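Local coordinates for protein putative ferredoxin (Hydrogenobacter thermophilus, PDB 7M1O) that binds a [4Fe-4S] cluster and, as a ferredoxin, probably carries electrons between redox partners, at residues A2-V7 / G40-M45. Numbering follows the deposited sequence.
Sequences ALRTMV and GPDGWM
The Trp44 indole is sandwiched between two side chains of strand 3-7, Arg4 on one face and Met6 on the opposite one, while Thr5 N and Asp42 CB lie in plane at its edge. The Arg4 guanidinium stacks flat, its plane 9° from the ring; Arg4 CZ stands 3.7 Å over the centroid of the Trp44 five-membered ring, 6° off the normal, which defines a cation-pi contact. The extended Arg4 chain runs obliquely across the indole, with Arg4 CG near Trp44 CE3 and Arg4 NH1 near Trp44 CD1. On the other face Met6 CG sits 3.8 Å from the centroid of the Trp44 six-membered ring, a CH-pi contact, and Met6 SD at 4.2 Å adds a Met-aromatic one. An alanine in place of Trp44 would take away the ring and would probably cost Arg4 its cation-pi partner and Met6 the apolar face it packs on.

Arg4 NH1 also forms a long salt bridge to Asp42 OD2, 3.6 Å. Trp44 N donates to Asp42 OD1 over 3.2 Å from above the carboxylate plane, closing an Asx turn that overlaps the end of the type I turn Gly40-Gly43.

At the ring's edge, Thr5 and Met45 form an antiparallel hydrogen-bonded pair: Thr5 N to Met45 O and Met45 N to Thr5 O, both 2.9 Å. This pairing starts edge strand 45-47 beside central strand 3-7, whose other neighbour, strand 67-71, places Glu70 OE2 in a salt bridge with Arg4 NH2. Thr5 points to the sheet face covered by helix 52-61, its OG1 hydrogen-bonded with Tyr26 OH and Thr69 OG1, and the strand ends at Val7, against the cluster.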
loop_
_atom_site.group_PDB
_atom_site.type_symbol
_atom_site.label_atom_id
_atom_site.label_comp_id
_atom_site.label_asym_id
_atom_site.label_seq_id
_atom_site.Cartn_x
_atom_site.Cartn_y
_atom_site.Cartn_z
ATOM N N ALA A 2 -7.432 12.930 -6.618
ATOM C CA ALA A 2 -6.383 12.450 -5.726
ATOM C C ALA A 2 -6.462 10.938 -5.571
ATOM O O ALA A 2 -7.473 10.326 -5.909
ATOM C CB ALA A 2 -6.491 13.127 -4.370
ATOM N N LEU A 3 -5.389 10.345 -5.055
ATOM C CA LEU A 3 -5.304 8.898 -4.894
ATOM C C LEU A 3 -5.081 8.523 -3.433
ATOM O O LEU A 3 -4.270 9.141 -2.744
ATOM C CB LEU A 3 -4.171 8.339 -5.757
ATOM C CG LEU A 3 -4.298 6.878 -6.189
ATOM C CD1 LEU A 3 -5.433 6.713 -7.190
ATOM C CD2 LEU A 3 -2.985 6.380 -6.778
ATOM N N ARG A 4 -5.810 7.512 -2.968
ATOM C CA ARG A 4 -5.590 6.951 -1.637
ATOM C C ARG A 4 -5.421 5.441 -1.738
ATOM O O ARG A 4 -5.876 4.823 -2.700
ATOM C CB ARG A 4 -6.741 7.300 -0.688
ATOM C CG ARG A 4 -8.095 6.706 -1.049
ATOM C CD ARG A 4 -9.108 6.994 0.054
ATOM N NE ARG A 4 -10.403 6.366 -0.189
ATOM C CZ ARG A 4 -11.418 6.396 0.667
ATOM N NH1 ARG A 4 -11.294 7.026 1.829
ATOM N NH2 ARG A 4 -12.561 5.797 0.365
ATOM N N THR A 5 -4.765 4.851 -0.743
ATOM C CA THR A 5 -4.454 3.426 -0.774
ATOM C C THR A 5 -4.460 2.823 0.631
ATOM O O THR A 5 -4.237 3.522 1.621
ATOM C CB THR A 5 -3.079 3.174 -1.443
ATOM O OG1 THR A 5 -2.828 1.766 -1.534
ATOM C CG2 THR A 5 -1.957 3.846 -0.659
ATOM N N MET A 6 -4.740 1.524 0.705
ATOM C CA MET A 6 -4.713 0.789 1.965
ATOM C C MET A 6 -4.222 -0.632 1.720
ATOM O O MET A 6 -4.197 -1.095 0.581
ATOM C CB MET A 6 -6.102 0.761 2.620
ATOM C CG MET A 6 -7.172 -0.033 1.859
ATOM S SD MET A 6 -8.551 -0.514 2.925
ATOM C CE MET A 6 -9.720 -1.170 1.739
ATOM N N VAL A 7 -3.833 -1.315 2.793
ATOM C CA VAL A 7 -3.438 -2.716 2.721
ATOM C C VAL A 7 -4.401 -3.569 3.535
ATOM O O VAL A 7 -4.701 -3.255 4.684
ATOM C CB VAL A 7 -1.999 -2.933 3.236
ATOM C CG1 VAL A 7 -1.645 -4.419 3.256
ATOM C CG2 VAL A 7 -1.007 -2.168 2.376
ATOM N N GLY A 40 -5.301 7.011 8.022
ATOM C CA GLY A 40 -6.302 7.727 8.788
ATOM C C GLY A 40 -7.013 6.759 9.706
ATOM O O GLY A 40 -6.630 5.589 9.778
ATOM N N PRO A 41 -8.068 7.230 10.397
ATOM C CA PRO A 41 -8.853 6.327 11.244
ATOM C C PRO A 41 -9.536 5.223 10.437
ATOM O O PRO A 41 -9.855 4.167 10.989
ATOM C CB PRO A 41 -9.885 7.248 11.893
ATOM C CG PRO A 41 -10.000 8.394 10.974
ATOM C CD PRO A 41 -8.644 8.585 10.367
ATOM N N ASP A 42 -9.746 5.481 9.146
ATOM C CA ASP A 42 -10.327 4.504 8.221
ATOM C C ASP A 42 -9.250 3.590 7.640
ATOM O O ASP A 42 -9.553 2.618 6.950
ATOM C CB ASP A 42 -11.087 5.224 7.101
ATOM C CG ASP A 42 -10.235 6.259 6.388
ATOM O OD1 ASP A 42 -9.086 6.488 6.826
ATOM O OD2 ASP A 42 -10.717 6.849 5.397
ATOM N N GLY A 43 -7.994 3.912 7.935
ATOM C CA GLY A 43 -6.866 3.100 7.521
ATOM C C GLY A 43 -6.283 3.516 6.185
ATOM O O GLY A 43 -5.238 3.006 5.777
ATOM N N TRP A 44 -6.952 4.438 5.499
ATOM C CA TRP A 44 -6.502 4.891 4.187
ATOM C C TRP A 44 -5.347 5.878 4.305
ATOM O O TRP A 44 -5.297 6.672 5.242
ATOM C CB TRP A 44 -7.646 5.551 3.415
ATOM C CG TRP A 44 -8.750 4.625 3.000
ATOM C CD1 TRP A 44 -9.905 4.375 3.677
ATOM C CD2 TRP A 44 -8.808 3.841 1.803
ATOM N NE1 TRP A 44 -10.680 3.481 2.980
ATOM C CE2 TRP A 44 -10.029 3.137 1.826
ATOM C CE3 TRP A 44 -7.948 3.664 0.716
ATOM C CZ2 TRP A 44 -10.409 2.270 0.804
ATOM C CZ3 TRP A 44 -8.326 2.802 -0.297
ATOM C CH2 TRP A 44 -9.547 2.115 -0.245
ATOM N N MET A 45 -4.430 5.820 3.343
ATOM C CA MET A 45 -3.357 6.804 3.229
ATOM C C MET A 45 -3.470 7.553 1.909
ATOM O O MET A 45 -3.548 6.943 0.843
ATOM C CB MET A 45 -1.982 6.136 3.327
ATOM C CG MET A 45 -0.825 7.083 3.023
ATOM S SD MET A 45 0.801 6.332 3.203
ATOM C CE MET A 45 1.837 7.626 2.516
#